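Major capsid protein (Human herpesvirus 1, PDB 1NO7) forms the main building block of the herpes simplex virus capsid shell, the fragment modelled here being its large protease-resistant upper domain. Local coordinates at residues Y364-A369 with A569-L574; L253-T258 with A268-N273; F370-C375 with Q558-S563; G379-R384 with Y504-P509. All blocks are in the same frame, centred on the assembly; numbering follows the deposited sequence.

Interactions 1 and 3 lie side by side, their centres about 9 Å apart. Both use helix 353-371, which meets helix 567-577 in interaction 1 and, through the turn just after its C-terminal end, helix 554-562 in interaction 3; L570 and P368 of the first touch R372 and V560 of the second. Interaction 2, about 18 Å from interaction 1 between centres, precedes both in the chain and touches it through L253 and Y572. Interaction 4 follows helix 353-371 into strand 376-380, with its centre about 37 Å from that of interaction 2, on the opposite side of the chain's centre. Thus one continuous run, 353-389, ties the helical packing to the small antiparallel sheet.

Interaction 1 of 4, residues Y364-A369 with A569-L574; sequences YVMVPA and ALTYAL
V365 lays its CG1 methyl across T571, the two side chains meeting at about a right angle. With CG1 anti to the backbone N (chi1 -176°), that methyl sits 3.6 Å from T571 O. T571 CG2 is a little farther off, 3.9 Å from V365 CG1. The same V365 CG1 also meets the stem of L574, 4.0 Å from L574 CB, so one valine branch bridges two residues a turn apart on 569-574. Next to it, L574 CD2 reaches to 4.1 Å from Y364 O. One turn further on, A369 presents CB to T571 OG1 at 4.0 Å, while M366 CE, from a turn earlier on the same helix, lies 4.1 Å from T571 OG1. The T571 hydroxyl has its polar partner elsewhere, a hydrogen bond with E567 O, and serves here as a packing surface. L570 closes the far end, with CD2 3.7 Å from A369 O. Helix 234-256 packs on M366 and T571, and helix 554-562 on P368, L570 and L574. The short axes approach closely and run at 144° to each other: a buried, roughly antiparallel helix pair within the helical part of the capsid protein's upper domain.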
loop_
_atom_site.group_PDB
_atom_site.type_symbol
_atom_site.label_atom_id
_atom_site.label_comp_id
_atom_site.label_asym_id
_atom_site.label_seq_id
_atom_site.Cartn_x
_atom_site.Cartn_y
_atom_site.Cartn_z
ATOM N N TYR A 364 0.479 4.336 5.350
ATOM C CA TYR A 364 -0.590 4.623 6.300
ATOM C C TYR A 364 -0.732 6.101 6.638
ATOM O O TYR A 364 -1.755 6.517 7.166
ATOM C CB TYR A 364 -0.387 3.812 7.580
ATOM C CG TYR A 364 -0.676 2.330 7.400
ATOM C CD1 TYR A 364 0.248 1.364 7.828
ATOM C CD2 TYR A 364 -1.883 1.891 6.828
ATOM C CE1 TYR A 364 -0.016 -0.014 7.693
ATOM C CE2 TYR A 364 -2.166 0.516 6.688
ATOM C CZ TYR A 364 -1.221 -0.436 7.120
ATOM O OH TYR A 364 -1.446 -1.805 6.958
ATOM N N VAL A 365 0.271 6.911 6.335
ATOM C CA VAL A 365 0.135 8.329 6.633
ATOM C C VAL A 365 0.270 9.193 5.387
ATOM O O VAL A 365 -0.687 9.858 4.954
ATOM C CB VAL A 365 1.185 8.788 7.624
ATOM C CG1 VAL A 365 0.954 10.249 7.975
ATOM C CG2 VAL A 365 1.133 7.924 8.860
ATOM N N MET A 366 1.481 9.180 4.831
ATOM C CA MET A 366 1.823 9.936 3.633
ATOM C C MET A 366 0.801 9.740 2.500
ATOM O O MET A 366 0.265 10.721 1.966
ATOM C CB MET A 366 3.222 9.522 3.172
ATOM C CG MET A 366 4.330 9.824 4.184
ATOM S SD MET A 366 5.002 11.553 4.040
ATOM C CE MET A 366 3.537 12.474 3.444
ATOM N N VAL A 367 0.533 8.486 2.137
ATOM C CA VAL A 367 -0.430 8.196 1.074
ATOM C C VAL A 367 -1.797 8.854 1.346
ATOM O O VAL A 367 -2.276 9.693 0.558
ATOM C CB VAL A 367 -0.663 6.676 0.918
ATOM C CG1 VAL A 367 -1.779 6.425 -0.090
ATOM C CG2 VAL A 367 0.614 5.990 0.490
ATOM N N PRO A 368 -2.444 8.478 2.475
ATOM C CA PRO A 368 -3.751 9.033 2.835
ATOM C C PRO A 368 -3.639 10.542 2.840
ATOM O O PRO A 368 -4.495 11.236 2.295
ATOM C CB PRO A 368 -3.987 8.493 4.235
ATOM C CG PRO A 368 -3.153 7.212 4.280
ATOM C CD PRO A 368 -1.907 7.651 3.575
ATOM N N ALA A 369 -2.571 11.039 3.454
ATOM C CA ALA A 369 -2.338 12.474 3.517
ATOM C C ALA A 369 -2.568 13.144 2.158
ATOM O O ALA A 369 -3.328 14.113 2.070
ATOM C CB ALA A 369 -0.915 12.750 3.991
ATOM N N ALA A 569 0.324 19.432 7.960
ATOM C CA ALA A 569 -0.476 19.341 9.176
ATOM C C ALA A 569 -1.085 17.937 9.240
ATOM O O ALA A 569 -0.686 17.084 10.059
ATOM C CB ALA A 569 -1.578 20.390 9.141
ATOM N N LEU A 570 -2.039 17.704 8.340
ATOM C CA LEU A 570 -2.739 16.425 8.257
ATOM C C LEU A 570 -1.805 15.231 8.408
ATOM O O LEU A 570 -2.236 14.134 8.775
ATOM C CB LEU A 570 -3.489 16.329 6.928
ATOM C CG LEU A 570 -4.019 14.944 6.578
ATOM C CD1 LEU A 570 -4.877 14.417 7.701
ATOM C CD2 LEU A 570 -4.822 15.039 5.281
ATOM N N THR A 571 -0.525 15.447 8.122
ATOM C CA THR A 571 0.442 14.373 8.227
ATOM C C THR A 571 0.648 14.061 9.682
ATOM O O THR A 571 0.282 12.979 10.148
ATOM C CB THR A 571 1.796 14.757 7.653
ATOM O OG1 THR A 571 1.711 14.864 6.222
ATOM C CG2 THR A 571 2.810 13.708 8.031
ATOM N N TYR A 572 1.240 15.021 10.392
ATOM C CA TYR A 572 1.522 14.878 11.820
ATOM C C TYR A 572 0.259 14.475 12.576
ATOM O O TYR A 572 0.305 13.675 13.529
ATOM C CB TYR A 572 2.069 16.190 12.366
ATOM C CG TYR A 572 3.449 16.505 11.843
ATOM C CD1 TYR A 572 3.679 17.642 11.059
ATOM C CD2 TYR A 572 4.533 15.674 12.146
ATOM C CE1 TYR A 572 4.964 17.952 10.589
ATOM C CE2 TYR A 572 5.816 15.959 11.694
ATOM C CZ TYR A 572 6.034 17.106 10.910
ATOM O OH TYR A 572 7.315 17.411 10.468
ATOM N N ALA A 573 -0.865 15.035 12.133
ATOM C CA ALA A 573 -2.150 14.723 12.727
ATOM C C ALA A 573 -2.256 13.211 12.820
ATOM O O ALA A 573 -2.321 12.645 13.917
ATOM C CB ALA A 573 -3.262 15.251 11.854
ATOM N N LEU A 574 -2.256 12.561 11.658
ATOM C CA LEU A 574 -2.373 11.107 11.596
ATOM C C LEU A 574 -1.286 10.391 12.382
ATOM O O LEU A 574 -1.597 9.515 13.209
ATOM C CB LEU A 574 -2.361 10.627 10.144
ATOM C CG LEU A 574 -3.658 10.782 9.338
ATOM C CD1 LEU A 574 -3.447 11.707 8.131
ATOM C CD2 LEU A 574 -4.109 9.393 8.876
#

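Interaction 2 of 4, residues L253-T258 with A268-N273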
loop_
_atom_site.group_PDB
_atom_site.type_symbol
_atom_site.label_atom_id
_atom_site.label_comp_id
_atom_site.label_asym_id
_atom_site.label_seq_id
_atom_site.Cartn_x
_atom_site.Cartn_y
_atom_site.Cartn_z
ATOM N N LEU A 253 9.165 11.380 15.321
ATOM C CA LEU A 253 8.071 11.742 16.221
ATOM C C LEU A 253 7.840 10.689 17.291
ATOM O O LEU A 253 7.689 11.027 18.457
ATOM C CB LEU A 253 6.772 11.946 15.446
ATOM C CG LEU A 253 5.803 12.920 16.110
ATOM C CD1 LEU A 253 6.496 14.274 16.255
ATOM C CD2 LEU A 253 4.543 13.062 15.260
ATOM N N VAL A 254 7.807 9.416 16.904
ATOM C CA VAL A 254 7.598 8.370 17.892
ATOM C C VAL A 254 8.630 8.443 19.008
ATOM O O VAL A 254 8.268 8.537 20.181
ATOM C CB VAL A 254 7.658 6.970 17.272
ATOM C CG1 VAL A 254 7.823 5.916 18.378
ATOM C CG2 VAL A 254 6.378 6.706 16.501
ATOM N N ASP A 255 9.910 8.400 18.655
ATOM C CA ASP A 255 10.968 8.455 19.664
ATOM C C ASP A 255 10.886 9.739 20.499
ATOM O O ASP A 255 11.355 9.780 21.643
ATOM C CB ASP A 255 12.341 8.345 18.992
ATOM C CG ASP A 255 12.486 7.076 18.164
ATOM O OD1 ASP A 255 12.293 5.974 18.721
ATOM O OD2 ASP A 255 12.793 7.179 16.958
ATOM N N ASP A 256 10.282 10.778 19.923
ATOM C CA ASP A 256 10.117 12.063 20.604
ATOM C C ASP A 256 9.113 12.005 21.762
ATOM O O ASP A 256 9.114 12.862 22.652
ATOM C CB ASP A 256 9.654 13.124 19.610
ATOM C CG ASP A 256 10.799 13.777 18.891
ATOM O OD1 ASP A 256 10.530 14.525 17.929
ATOM O OD2 ASP A 256 11.963 13.552 19.293
ATOM N N PHE A 257 8.253 10.991 21.734
ATOM C CA PHE A 257 7.229 10.807 22.748
ATOM C C PHE A 257 7.227 9.377 23.281
ATOM O O PHE A 257 6.170 8.769 23.481
ATOM C CB PHE A 257 5.873 11.177 22.159
ATOM C CG PHE A 257 5.762 12.622 21.786
ATOM C CD1 PHE A 257 4.910 13.028 20.772
ATOM C CD2 PHE A 257 6.482 13.585 22.478
ATOM C CE1 PHE A 257 4.771 14.384 20.451
ATOM C CE2 PHE A 257 6.356 14.937 22.170
ATOM C CZ PHE A 257 5.496 15.342 21.154
ATOM N N THR A 258 8.429 8.832 23.457
ATOM C CA THR A 258 8.612 7.504 24.039
ATOM C C THR A 258 9.710 7.743 25.076
ATOM O O THR A 258 10.501 8.683 24.944
ATOM C CB THR A 258 9.091 6.437 23.027
ATOM O OG1 THR A 258 8.111 6.280 21.994
ATOM C CG2 THR A 258 9.272 5.076 23.732
ATOM N N ALA A 268 10.858 -3.375 22.378
ATOM C CA ALA A 268 11.268 -2.030 22.782
ATOM C C ALA A 268 10.050 -1.204 23.147
ATOM O O ALA A 268 8.923 -1.517 22.756
ATOM C CB ALA A 268 12.043 -1.344 21.658
ATOM N N GLN A 269 10.274 -0.142 23.898
ATOM C CA GLN A 269 9.166 0.692 24.307
ATOM C C GLN A 269 8.347 1.218 23.138
ATOM O O GLN A 269 7.131 1.003 23.094
ATOM C CB GLN A 269 9.669 1.847 25.171
ATOM C CG GLN A 269 10.115 1.388 26.550
ATOM C CD GLN A 269 9.038 0.582 27.278
ATOM O OE1 GLN A 269 7.991 1.113 27.653
ATOM N NE2 GLN A 269 9.295 -0.710 27.474
ATOM N N ALA A 270 9.006 1.887 22.190
ATOM C CA ALA A 270 8.304 2.460 21.039
ATOM C C ALA A 270 7.300 1.472 20.410
ATOM O O ALA A 270 6.228 1.879 19.942
ATOM C CB ALA A 270 9.306 2.936 20.003
ATOM N N GLU A 271 7.631 0.181 20.417
ATOM C CA GLU A 271 6.743 -0.822 19.829
ATOM C C GLU A 271 5.441 -0.948 20.623
ATOM O O GLU A 271 4.404 -1.391 20.101
ATOM C CB GLU A 271 7.459 -2.175 19.754
ATOM C CG GLU A 271 8.573 -2.199 18.720
ATOM C CD GLU A 271 9.449 -3.441 18.810
ATOM O OE1 GLU A 271 8.887 -4.557 18.847
ATOM O OE2 GLU A 271 10.695 -3.302 18.836
ATOM N N LEU A 272 5.497 -0.545 21.890
ATOM C CA LEU A 272 4.326 -0.608 22.757
ATOM C C LEU A 272 3.649 0.741 22.795
ATOM O O LEU A 272 2.440 0.831 22.999
ATOM C CB LEU A 272 4.736 -0.989 24.171
ATOM C CG LEU A 272 5.443 -2.333 24.283
ATOM C CD1 LEU A 272 5.933 -2.506 25.714
ATOM C CD2 LEU A 272 4.488 -3.458 23.875
ATOM N N ASN A 273 4.443 1.788 22.602
ATOM C CA ASN A 273 3.941 3.153 22.622
ATOM C C ASN A 273 3.376 3.648 21.268
ATOM O O ASN A 273 2.625 4.634 21.240
ATOM C CB ASN A 273 5.058 4.080 23.108
ATOM C CG ASN A 273 4.670 5.536 23.051
ATOM O OD1 ASN A 273 3.545 5.899 23.392
ATOM N ND2 ASN A 273 5.601 6.385 22.633
#
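Q269, at the start of the short helix 269-273, meets T258 with its stem: Q269 CB lies 3.6 Å from T258 CG2, the two side chains crossing at a slant. The same threonine methyl rests over the next peptide, with T258 CG2 3.6 Å from A270 N. A270 then turns its methyl toward the end of helix 234-256, placing CB 3.7 Å from V254 CG1 in a small apolar contact. A turn later comes N273, its CG anti to the backbone N (chi1 175°), which extends the side chain toward 257-258. There N273 ND2 donates to T258 OG1 at 2.6 Å, with the hydroxyl oxygen nearly in the amide plane. A second, weak bond goes from N273 ND2 to F257 O. T258 OG1 is itself a donor, to V254 O at 2.9 Å, so the hydroxyl relays between the asparagine and the last helical turn. T258 OG1 comes in above the carbonyl plane of V254, and F257 N binds that oxygen from the opposite face. The arrangement ties the weakly bonded last turn of helix 234-256 and the residues after it to helix 269-273, closing the loop between them. Helix 583-593 lies against F257, T258, Q269 and N273, and M575 of helix 567-577 packs on V254.

Interaction 3 of 4, residues F370-C375 with Q558-S563; sequences FSRGRC and QHVRES
A type I' beta turn, S371 to R374, ends helix 353-371 and brings R372 and G373 against V560 near the end of helix 554-562. The turn is closed by R374 N bonding to S371 O at 2.9 Å. R372 and G373 at its corners both have positive phi (46° and 82°); at the latter angle a beta-carbon would press on the carbonyl O of R372, and glycine has none. V560 does most of the touching from the other side. Its CG1, anti to the backbone N (chi1 180°), sits 3.4 Å from R372 CA, and it also meets the side chain farther out, with V560 CG1 3.6 Å from R372 CD. The arginine chain, bent at chi2 and chi3, crosses the valine at a slant, so CA and CD both meet the one methyl. Beyond it the guanidinium has V560 O at its edge and in its plane, but R372 NE is 4.0 Å from V560 O, and S563 O lies near NE and NH2 at a similar range. The charge is engaged elsewhere: R372 NH1 forms a salt bridge with E567, and NH2 a weak hydrogen bond with A565 O. The contact therefore joins the C-terminal ends of two helices. Helix 567-577 packs beside both, through L570 on R372 and S563, and helix 139-150 also packs here, D143 hydrogen-bonding to H559 NE2 and S563 OG.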
loop_
_atom_site.group_PDB
_atom_site.type_symbol
_atom_site.label_atom_id
_atom_site.label_comp_id
_atom_site.label_asym_id
_atom_site.label_seq_id
_atom_site.Cartn_x
_atom_site.Cartn_y
_atom_site.Cartn_z
ATOM N N PHE A 370 -1.929 12.613 1.109
ATOM C CA PHE A 370 -2.036 13.156 -0.253
ATOM C C PHE A 370 -3.241 12.704 -1.076
ATOM O O PHE A 370 -3.848 13.499 -1.803
ATOM C CB PHE A 370 -0.783 12.811 -1.066
ATOM C CG PHE A 370 0.449 13.519 -0.615
ATOM C CD1 PHE A 370 1.456 12.834 0.043
ATOM C CD2 PHE A 370 0.596 14.885 -0.834
ATOM C CE1 PHE A 370 2.594 13.501 0.482
ATOM C CE2 PHE A 370 1.732 15.564 -0.399
ATOM C CZ PHE A 370 2.736 14.871 0.264
ATOM N N SER A 371 -3.573 11.422 -0.970
ATOM C CA SER A 371 -4.663 10.851 -1.752
ATOM C C SER A 371 -6.036 11.097 -1.176
ATOM O O SER A 371 -7.039 10.950 -1.890
ATOM C CB SER A 371 -4.488 9.336 -1.886
ATOM O OG SER A 371 -4.745 8.693 -0.642
ATOM N N ARG A 372 -6.090 11.432 0.120
ATOM C CA ARG A 372 -7.360 11.676 0.801
ATOM C C ARG A 372 -8.339 10.564 0.440
ATOM O O ARG A 372 -9.513 10.828 0.160
ATOM C CB ARG A 372 -7.948 13.033 0.398
ATOM C CG ARG A 372 -7.144 14.242 0.859
ATOM C CD ARG A 372 -6.912 14.204 2.363
ATOM N NE ARG A 372 -6.935 15.533 2.976
ATOM C CZ ARG A 372 -6.071 16.502 2.698
ATOM N NH1 ARG A 372 -5.108 16.290 1.816
ATOM N NH2 ARG A 372 -6.173 17.681 3.301
ATOM N N GLY A 373 -7.841 9.326 0.410
ATOM C CA GLY A 373 -8.695 8.186 0.115
ATOM C C GLY A 373 -9.006 7.867 -1.338
ATOM O O GLY A 373 -9.306 6.711 -1.660
ATOM N N ARG A 374 -8.968 8.865 -2.217
ATOM C CA ARG A 374 -9.242 8.611 -3.628
ATOM C C ARG A 374 -8.053 7.836 -4.179
ATOM O O ARG A 374 -7.124 8.448 -4.711
ATOM C CB ARG A 374 -9.369 9.921 -4.407
ATOM C CG ARG A 374 -10.342 10.935 -3.834
ATOM C CD ARG A 374 -10.300 12.235 -4.644
ATOM N NE ARG A 374 -8.928 12.720 -4.823
ATOM C CZ ARG A 374 -8.141 13.139 -3.832
ATOM N NH1 ARG A 374 -8.594 13.141 -2.585
ATOM N NH2 ARG A 374 -6.893 13.534 -4.082
ATOM N N CYS A 375 -8.071 6.511 -4.041
ATOM C CA CYS A 375 -6.983 5.655 -4.529
ATOM C C CYS A 375 -7.213 4.270 -3.964
ATOM O O CYS A 375 -7.958 4.126 -2.995
ATOM C CB CYS A 375 -5.624 6.155 -4.052
ATOM S SG CYS A 375 -5.281 5.656 -2.380
ATOM N N GLN A 558 -12.460 7.960 7.888
ATOM C CA GLN A 558 -13.414 9.048 7.921
ATOM C C GLN A 558 -12.676 10.358 8.139
ATOM O O GLN A 558 -12.964 11.373 7.485
ATOM C CB GLN A 558 -14.438 8.813 9.036
ATOM C CG GLN A 558 -15.609 9.762 8.970
ATOM C CD GLN A 558 -16.038 10.010 7.541
ATOM O OE1 GLN A 558 -16.358 9.071 6.804
ATOM N NE2 GLN A 558 -16.040 11.277 7.132
ATOM N N HIS A 559 -11.704 10.330 9.045
ATOM C CA HIS A 559 -10.940 11.529 9.332
ATOM C C HIS A 559 -10.424 12.091 8.016
ATOM O O HIS A 559 -10.909 13.124 7.544
ATOM C CB HIS A 559 -9.771 11.214 10.262
ATOM C CG HIS A 559 -8.835 12.364 10.454
ATOM N ND1 HIS A 559 -7.721 12.291 11.269
ATOM C CD2 HIS A 559 -8.836 13.611 9.922
ATOM C CE1 HIS A 559 -7.076 13.446 11.226
ATOM N NE2 HIS A 559 -7.731 14.264 10.417
ATOM N N VAL A 560 -9.448 11.401 7.433
ATOM C CA VAL A 560 -8.838 11.804 6.163
ATOM C C VAL A 560 -9.871 12.360 5.192
ATOM O O VAL A 560 -9.824 13.540 4.816
ATOM C CB VAL A 560 -8.175 10.612 5.441
ATOM C CG1 VAL A 560 -7.587 11.105 4.160
ATOM C CG2 VAL A 560 -7.119 9.956 6.317
ATOM N N ARG A 561 -10.794 11.485 4.794
ATOM C CA ARG A 561 -11.848 11.822 3.855
ATOM C C ARG A 561 -12.411 13.214 4.070
ATOM O O ARG A 561 -12.565 13.954 3.106
ATOM C CB ARG A 561 -12.954 10.761 3.898
ATOM C CG ARG A 561 -12.529 9.461 3.221
ATOM C CD ARG A 561 -13.377 8.247 3.603
ATOM N NE ARG A 561 -14.696 8.213 2.971
ATOM C CZ ARG A 561 -15.514 7.159 3.004
ATOM N NH1 ARG A 561 -15.153 6.048 3.636
ATOM N NH2 ARG A 561 -16.698 7.214 2.406
ATOM N N GLU A 562 -12.688 13.608 5.309
ATOM C CA GLU A 562 -13.237 14.946 5.502
ATOM C C GLU A 562 -12.275 16.002 6.038
ATOM O O GLU A 562 -12.577 17.193 5.961
ATOM C CB GLU A 562 -14.494 14.896 6.383
ATOM C CG GLU A 562 -14.283 14.507 7.834
ATOM C CD GLU A 562 -15.575 14.583 8.640
ATOM O OE1 GLU A 562 -16.528 13.840 8.317
ATOM O OE2 GLU A 562 -15.641 15.391 9.592
ATOM N N SER A 563 -11.120 15.587 6.559
ATOM C CA SER A 563 -10.160 16.556 7.103
ATOM C C SER A 563 -9.895 17.654 6.093
ATOM O O SER A 563 -9.987 17.424 4.885
ATOM C CB SER A 563 -8.827 15.894 7.459
ATOM O OG SER A 563 -7.866 16.892 7.785
#

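Interaction 4 of 4, residues G379-R384 with Y504-P509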
loop_
_atom_site.group_PDB
_atom_site.type_symbol
_atom_site.label_atom_id
_atom_site.label_comp_id
_atom_site.label_asym_id
_atom_site.label_seq_id
_atom_site.Cartn_x
_atom_site.Cartn_y
_atom_site.Cartn_z
ATOM N N GLY A 379 -3.890 -6.001 -7.068
ATOM C CA GLY A 379 -2.969 -7.086 -7.356
ATOM C C GLY A 379 -2.647 -6.996 -8.836
ATOM O O GLY A 379 -3.483 -6.528 -9.636
ATOM N N VAL A 380 -1.451 -7.447 -9.210
ATOM C CA VAL A 380 -1.008 -7.381 -10.601
ATOM C C VAL A 380 -1.026 -8.713 -11.361
ATOM O O VAL A 380 -0.770 -9.776 -10.776
ATOM C CB VAL A 380 0.414 -6.832 -10.660
ATOM C CG1 VAL A 380 0.831 -6.636 -12.102
ATOM C CG2 VAL A 380 0.488 -5.544 -9.894
ATOM N N ARG A 381 -1.336 -8.642 -12.662
ATOM C CA ARG A 381 -1.344 -9.844 -13.517
ATOM C C ARG A 381 0.005 -9.847 -14.255
ATOM O O ARG A 381 0.086 -9.513 -15.442
ATOM C CB ARG A 381 -2.484 -9.763 -14.530
ATOM C CG ARG A 381 -3.846 -9.591 -13.918
ATOM C CD ARG A 381 -4.894 -9.442 -14.996
ATOM N NE ARG A 381 -4.870 -10.577 -15.915
ATOM C CZ ARG A 381 -5.594 -10.660 -17.031
ATOM N NH1 ARG A 381 -6.414 -9.664 -17.379
ATOM N NH2 ARG A 381 -5.493 -11.734 -17.808
ATOM N N PHE A 382 1.062 -10.237 -13.551
ATOM C CA PHE A 382 2.403 -10.211 -14.116
ATOM C C PHE A 382 2.594 -10.751 -15.531
ATOM O O PHE A 382 3.374 -10.177 -16.308
ATOM C CB PHE A 382 3.373 -10.843 -13.116
ATOM C CG PHE A 382 3.458 -10.069 -11.828
ATOM C CD1 PHE A 382 2.417 -10.121 -10.898
ATOM C CD2 PHE A 382 4.512 -9.184 -11.602
ATOM C CE1 PHE A 382 2.417 -9.298 -9.769
ATOM C CE2 PHE A 382 4.527 -8.354 -10.477
ATOM C CZ PHE A 382 3.471 -8.412 -9.559
ATOM N N ASP A 383 1.897 -11.829 -15.891
ATOM C CA ASP A 383 2.035 -12.339 -17.256
ATOM C C ASP A 383 1.611 -11.194 -18.177
ATOM O O ASP A 383 2.451 -10.601 -18.864
ATOM C CB ASP A 383 1.174 -13.597 -17.484
ATOM C CG ASP A 383 -0.199 -13.506 -16.836
ATOM O OD1 ASP A 383 -0.268 -13.470 -15.584
ATOM O OD2 ASP A 383 -1.210 -13.476 -17.579
ATOM N N ARG A 384 0.321 -10.858 -18.153
ATOM C CA ARG A 384 -0.195 -9.766 -18.963
ATOM C C ARG A 384 0.815 -8.607 -19.008
ATOM O O ARG A 384 1.079 -8.054 -20.082
ATOM C CB ARG A 384 -1.533 -9.288 -18.398
ATOM C CG ARG A 384 -2.684 -10.228 -18.693
ATOM C CD ARG A 384 -3.432 -9.788 -19.937
ATOM N NE ARG A 384 -4.408 -10.782 -20.374
ATOM C CZ ARG A 384 -4.127 -11.796 -21.186
ATOM N NH1 ARG A 384 -2.894 -11.950 -21.655
ATOM N NH2 ARG A 384 -5.078 -12.658 -21.526
ATOM N N TYR A 504 -4.129 -5.355 -16.958
ATOM C CA TYR A 504 -2.929 -5.790 -16.229
ATOM C C TYR A 504 -3.106 -5.877 -14.712
ATOM O O TYR A 504 -2.574 -6.791 -14.047
ATOM C CB TYR A 504 -1.759 -4.837 -16.499
ATOM C CG TYR A 504 -1.440 -4.608 -17.957
ATOM C CD1 TYR A 504 -2.226 -3.762 -18.739
ATOM C CD2 TYR A 504 -0.349 -5.233 -18.556
ATOM C CE1 TYR A 504 -1.936 -3.542 -20.079
ATOM C CE2 TYR A 504 -0.053 -5.021 -19.897
ATOM C CZ TYR A 504 -0.853 -4.172 -20.656
ATOM O OH TYR A 504 -0.586 -3.958 -21.993
ATOM N N PHE A 505 -3.845 -4.910 -14.172
ATOM C CA PHE A 505 -4.077 -4.822 -12.737
ATOM C C PHE A 505 -5.516 -5.045 -12.311
ATOM O O PHE A 505 -6.446 -4.599 -12.979
ATOM C CB PHE A 505 -3.658 -3.453 -12.261
ATOM C CG PHE A 505 -2.283 -3.060 -12.696
ATOM C CD1 PHE A 505 -2.099 -1.967 -13.541
ATOM C CD2 PHE A 505 -1.165 -3.734 -12.200
ATOM C CE1 PHE A 505 -0.822 -1.527 -13.889
ATOM C CE2 PHE A 505 0.129 -3.311 -12.537
ATOM C CZ PHE A 505 0.305 -2.197 -13.388
ATOM N N TYR A 506 -5.699 -5.720 -11.181
ATOM C CA TYR A 506 -7.045 -5.967 -10.674
ATOM C C TYR A 506 -7.227 -5.406 -9.256
ATOM O O TYR A 506 -6.408 -5.675 -8.361
ATOM C CB TYR A 506 -7.338 -7.461 -10.692
ATOM C CG TYR A 506 -6.315 -8.290 -9.959
ATOM C CD1 TYR A 506 -6.397 -8.488 -8.589
ATOM C CD2 TYR A 506 -5.292 -8.918 -10.647
ATOM C CE1 TYR A 506 -5.486 -9.309 -7.920
ATOM C CE2 TYR A 506 -4.369 -9.743 -9.995
ATOM C CZ TYR A 506 -4.473 -9.942 -8.633
ATOM O OH TYR A 506 -3.600 -10.821 -8.007
ATOM N N PRO A 507 -8.293 -4.596 -9.044
ATOM C CA PRO A 507 -8.635 -3.965 -7.761
ATOM C C PRO A 507 -8.806 -5.009 -6.677
ATOM O O PRO A 507 -9.445 -6.045 -6.901
ATOM C CB PRO A 507 -9.960 -3.263 -8.060
ATOM C CG PRO A 507 -9.824 -2.881 -9.488
ATOM C CD PRO A 507 -9.229 -4.149 -10.095
ATOM N N LEU A 508 -8.239 -4.734 -5.506
ATOM C CA LEU A 508 -8.347 -5.653 -4.378
ATOM C C LEU A 508 -7.885 -4.909 -3.126
ATOM O O LEU A 508 -6.727 -5.073 -2.703
ATOM C CB LEU A 508 -7.459 -6.871 -4.612
ATOM C CG LEU A 508 -7.500 -7.920 -3.507
ATOM C CD1 LEU A 508 -8.285 -9.147 -4.008
ATOM C CD2 LEU A 508 -6.069 -8.327 -3.108
ATOM N N PRO A 509 -8.781 -4.085 -2.515
ATOM C CA PRO A 509 -8.472 -3.298 -1.311
ATOM C C PRO A 509 -8.136 -4.154 -0.093
ATOM O O PRO A 509 -8.902 -5.056 0.270
ATOM C CB PRO A 509 -9.748 -2.480 -1.086
ATOM C CG PRO A 509 -10.413 -2.461 -2.427
ATOM C CD PRO A 509 -10.189 -3.871 -2.897
#
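G379 and Y506 form an antiparallel hydrogen-bonded pair, with G379 N to Y506 O and Y506 N to G379 O both 2.8 Å, and V380 with F505 is the non-hydrogen-bonded pair that follows. This is the junction of strand 376-380, the middle one of a three-stranded antiparallel sheet, with the outer strand 505-507. Past the strand, R381, at the N-cap position of helix 382-389, adds one more backbone bond, its N to Y504 O at 2.6 Å. On one face of the sheet V380 and F505 lie side by side, pointing the same way. The valine meets the ring at its edge, with V380 CG2 3.4 Å from F505 CD2. A182 of helix 176-183 and I487 of strand 486-489 pack against both. On the other face Y506 has CG between the backbone N and the carbonyl carbon (chi1 54°), which starts the side chain toward the neighbouring strand; the ring then lies with one face over G379, whose O sits 3.1 Å above the Y506 ring plane near its centre. R381 CG comes to the edge of that ring, 3.6 Å from Y506 CD2, while R381 NH1 bonds to G502 O. The Y504 ring reaches the first turn of that helix, its CE2 3.2 Å from R384 O, and its OH is hydrogen-bonded to T388 OG1. G379 has no side chain to hold the tyrosine off: G379 CA makes a CH-pi contact 3.7 Å from the centroid of the Y506 ring, 26° off its normal.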